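Local structure of phosphoribosylaminoimidazole-succinocarboxamide synthase (Pyrococcus horikoshii, 4O7S) at residues P87-V92 with D173-F178. The protein catalyses the ATP-dependent joining of L-aspartate to a carboxylated aminoimidazole ribonucleotide, a step of de novo purine biosynthesis. Residues are numbered along the deposited sequence; the frame is centred on the assembly and turned at random.
Sequences PLEVVV and DFKLEF. With TYD (thymidine-5'-diphosphate), chain B.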
loop_
_atom_site.group_PDB
_atom_site.type_symbol
_atom_site.label_atom_id
_atom_site.label_comp_id
_atom_site.label_asym_id
_atom_site.label_seq_id
_atom_site.Cartn_x
_atom_site.Cartn_y
_atom_site.Cartn_z
ATOM N N PRO A 87 -8.003 10.746 -8.570
ATOM C CA PRO A 87 -7.519 11.242 -7.275
ATOM C C PRO A 87 -6.323 10.410 -6.785
ATOM O O PRO A 87 -6.373 9.779 -5.704
ATOM C CB PRO A 87 -8.750 11.090 -6.368
ATOM C CG PRO A 87 -9.479 9.911 -6.940
ATOM C CD PRO A 87 -9.222 9.914 -8.430
ATOM N N LEU A 88 -5.251 10.429 -7.578
ATOM C CA LEU A 88 -4.060 9.638 -7.307
ATOM C C LEU A 88 -2.808 10.476 -7.413
ATOM O O LEU A 88 -2.740 11.436 -8.191
ATOM C CB LEU A 88 -3.926 8.477 -8.305
ATOM C CG LEU A 88 -5.024 7.393 -8.323
ATOM C CD1 LEU A 88 -4.838 6.501 -9.548
ATOM C CD2 LEU A 88 -5.015 6.568 -7.052
ATOM N N GLU A 89 -1.821 10.112 -6.608
ATOM C CA GLU A 89 -0.449 10.493 -6.869
ATOM C C GLU A 89 0.277 9.178 -7.115
ATOM O O GLU A 89 0.179 8.242 -6.315
ATOM C CB GLU A 89 0.132 11.270 -5.691
ATOM C CG GLU A 89 -0.404 12.698 -5.587
ATOM C CD GLU A 89 -0.364 13.220 -4.161
ATOM O OE1 GLU A 89 -0.687 14.407 -3.940
ATOM O OE2 GLU A 89 -0.040 12.429 -3.239
ATOM N N VAL A 90 0.939 9.099 -8.266
ATOM C CA VAL A 90 1.603 7.886 -8.726
ATOM C C VAL A 90 3.104 8.062 -8.612
ATOM O O VAL A 90 3.691 8.888 -9.306
ATOM C CB VAL A 90 1.219 7.559 -10.178
ATOM C CG1 VAL A 90 1.864 6.241 -10.631
ATOM C CG2 VAL A 90 -0.300 7.486 -10.310
ATOM N N VAL A 91 3.729 7.294 -7.725
ATOM C CA VAL A 91 5.140 7.501 -7.418
ATOM C C VAL A 91 5.992 6.348 -7.998
ATOM O O VAL A 91 5.706 5.170 -7.762
ATOM C CB VAL A 91 5.371 7.668 -5.894
ATOM C CG1 VAL A 91 6.857 7.780 -5.571
ATOM C CG2 VAL A 91 4.614 8.884 -5.350
ATOM N N VAL A 92 7.007 6.708 -8.778
ATOM C CA VAL A 92 7.961 5.741 -9.340
ATOM C C VAL A 92 9.314 5.934 -8.635
ATOM O O VAL A 92 9.763 7.058 -8.480
ATOM C CB VAL A 92 8.106 5.919 -10.871
ATOM C CG1 VAL A 92 9.036 4.861 -11.466
ATOM C CG2 VAL A 92 6.742 5.866 -11.540
ATOM N N ASP A 173 13.525 9.252 -7.734
ATOM C CA ASP A 173 12.099 8.926 -7.729
ATOM C C ASP A 173 11.361 10.156 -8.231
ATOM O O ASP A 173 11.987 11.219 -8.401
ATOM C CB ASP A 173 11.613 8.508 -6.320
ATOM C CG ASP A 173 11.878 9.569 -5.258
ATOM O OD1 ASP A 173 11.815 10.761 -5.582
ATOM O OD2 ASP A 173 12.154 9.213 -4.095
ATOM N N PHE A 174 10.052 10.026 -8.466
ATOM C CA PHE A 174 9.217 11.174 -8.861
ATOM C C PHE A 174 7.746 10.834 -8.716
ATOM O O PHE A 174 7.380 9.669 -8.593
ATOM C CB PHE A 174 9.493 11.592 -10.313
ATOM C CG PHE A 174 9.264 10.490 -11.332
ATOM C CD1 PHE A 174 8.078 10.430 -12.058
ATOM C CD2 PHE A 174 10.246 9.537 -11.583
ATOM C CE1 PHE A 174 7.860 9.440 -13.008
ATOM C CE2 PHE A 174 10.038 8.533 -12.537
ATOM C CZ PHE A 174 8.833 8.480 -13.247
ATOM N N LYS A 175 6.900 11.854 -8.767
ATOM C CA LYS A 175 5.468 11.652 -8.649
ATOM C C LYS A 175 4.764 12.202 -9.895
ATOM O O LYS A 175 5.085 13.287 -10.385
ATOM C CB LYS A 175 4.923 12.347 -7.404
ATOM C CG LYS A 175 3.397 12.324 -7.299
ATOM C CD LYS A 175 2.848 13.671 -6.859
ATOM C CE LYS A 175 2.482 14.489 -8.066
ATOM N NZ LYS A 175 2.296 15.926 -7.772
ATOM N N LEU A 176 3.782 11.453 -10.368
ATOM C CA LEU A 176 2.923 11.883 -11.452
ATOM C C LEU A 176 1.454 11.910 -11.038
ATOM O O LEU A 176 1.024 11.218 -10.080
ATOM C CB LEU A 176 3.055 10.919 -12.636
ATOM C CG LEU A 176 4.444 10.707 -13.234
ATOM C CD1 LEU A 176 4.355 9.605 -14.279
ATOM C CD2 LEU A 176 4.977 12.010 -13.811
ATOM N N GLU A 177 0.683 12.692 -11.795
ATOM C CA GLU A 177 -0.763 12.698 -11.694
ATOM C C GLU A 177 -1.330 12.567 -13.095
ATOM O O GLU A 177 -0.632 12.856 -14.080
ATOM C CB GLU A 177 -1.241 13.964 -10.985
ATOM C CG GLU A 177 -0.674 14.082 -9.562
ATOM C CD GLU A 177 -1.244 15.247 -8.767
ATOM O OE1 GLU A 177 -2.317 15.768 -9.120
ATOM O OE2 GLU A 177 -0.606 15.655 -7.781
ATOM N N PHE A 178 -2.575 12.101 -13.177
ATOM C CA PHE A 178 -3.192 11.689 -14.419
ATOM C C PHE A 178 -4.652 12.080 -14.411
ATOM O O PHE A 178 -5.249 12.220 -13.354
ATOM C CB PHE A 178 -3.141 10.157 -14.553
ATOM C CG PHE A 178 -1.770 9.604 -14.780
ATOM C CD1 PHE A 178 -1.263 9.482 -16.073
ATOM C CD2 PHE A 178 -0.968 9.220 -13.699
ATOM C CE1 PHE A 178 0.013 8.963 -16.292
ATOM C CE2 PHE A 178 0.302 8.703 -13.919
ATOM C CZ PHE A 178 0.796 8.579 -15.207
HETATM P PA TYD B . 8.119 10.301 -0.824
HETATM O O1A TYD B . 9.518 9.890 -0.430
HETATM O O2A TYD B . 7.048 9.233 -0.902
HETATM O O3A TYD B . 7.556 11.457 0.144
HETATM P PB TYD B . 8.353 12.701 0.789
HETATM O O1B TYD B . 9.699 12.190 1.226
HETATM O O2B TYD B . 8.474 13.712 -0.328
HETATM O O3B TYD B . 7.406 13.101 1.890
HETATM O "O5'" TYD B . 8.185 11.050 -2.242
HETATM C "C5'" TYD B . 8.700 10.372 -3.388
HETATM C "C4'" TYD B . 8.764 11.310 -4.598
HETATM O "O4'" TYD B . 7.445 11.679 -4.988
HETATM C "C3'" TYD B . 9.524 12.612 -4.357
HETATM O "O3'" TYD B . 10.260 12.903 -5.542
HETATM C "C2'" TYD B . 8.476 13.689 -4.196
HETATM C "C1'" TYD B . 7.265 13.103 -4.905
HETATM N N1 TYD B . 5.997 13.400 -4.225
HETATM C C2 TYD B . 5.343 14.653 -4.420
HETATM O O2 TYD B . 5.855 15.521 -5.160
HETATM N N3 TYD B . 4.172 14.917 -3.808
HETATM C C4 TYD B . 3.586 14.001 -3.013
HETATM O O4 TYD B . 2.499 14.254 -2.458
HETATM C C5 TYD B . 4.239 12.678 -2.806
HETATM C C5M TYD B . 3.630 11.602 -1.939
HETATM C C6 TYD B . 5.445 12.447 -3.450
HETATM O O HOH W 1 -3.881 11.376 -10.704
#
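Val90 and Leu176, and then Val92 and Phe174, are antiparallel hydrogen-bonded pairs, each closed by two backbone N-H to O bonds; Val90 N to Leu176 O is 2.8 Å and nearly straight (172°). Beyond them a water bridges Leu88 O and the N-H of Phe178. Among the apolar contacts, Val92 CB sits over one face of the Phe174 ring, a CH-pi contact 4.0 Å from its centroid; with CG between the backbone N and the carbonyl carbon (chi1 58°), the ring turns in over Val92. Val90 CG2 instead meets the edge of Phe178, 3.9 Å from CE2. The other sheet face, with Val91 and Lys175, forms a wall of the thymidine diphosphate pocket, consistent with the ligase's ATP site: Lys175 CB lies 3.5 Å from C1'. At the strand's end, Asp173 OD1 is 2.6 Å from O3', while OD2 is salt-bridged to Arg198. The Lys175 chain bends midway, bringing NZ into salt bridges with Glu177 OE2 (2.9 Å) and Asp190. Glu89 OE1 makes a weak, long ion pair with Lys122; an alanine at Glu89 would remove the CG resting on Lys175 CD and probably leave a gap beside that lysine. Strand 84-93 lies between strands 111-121 and 169-180, and helix 143-165 packs against Val92, Phe174 and Phe178.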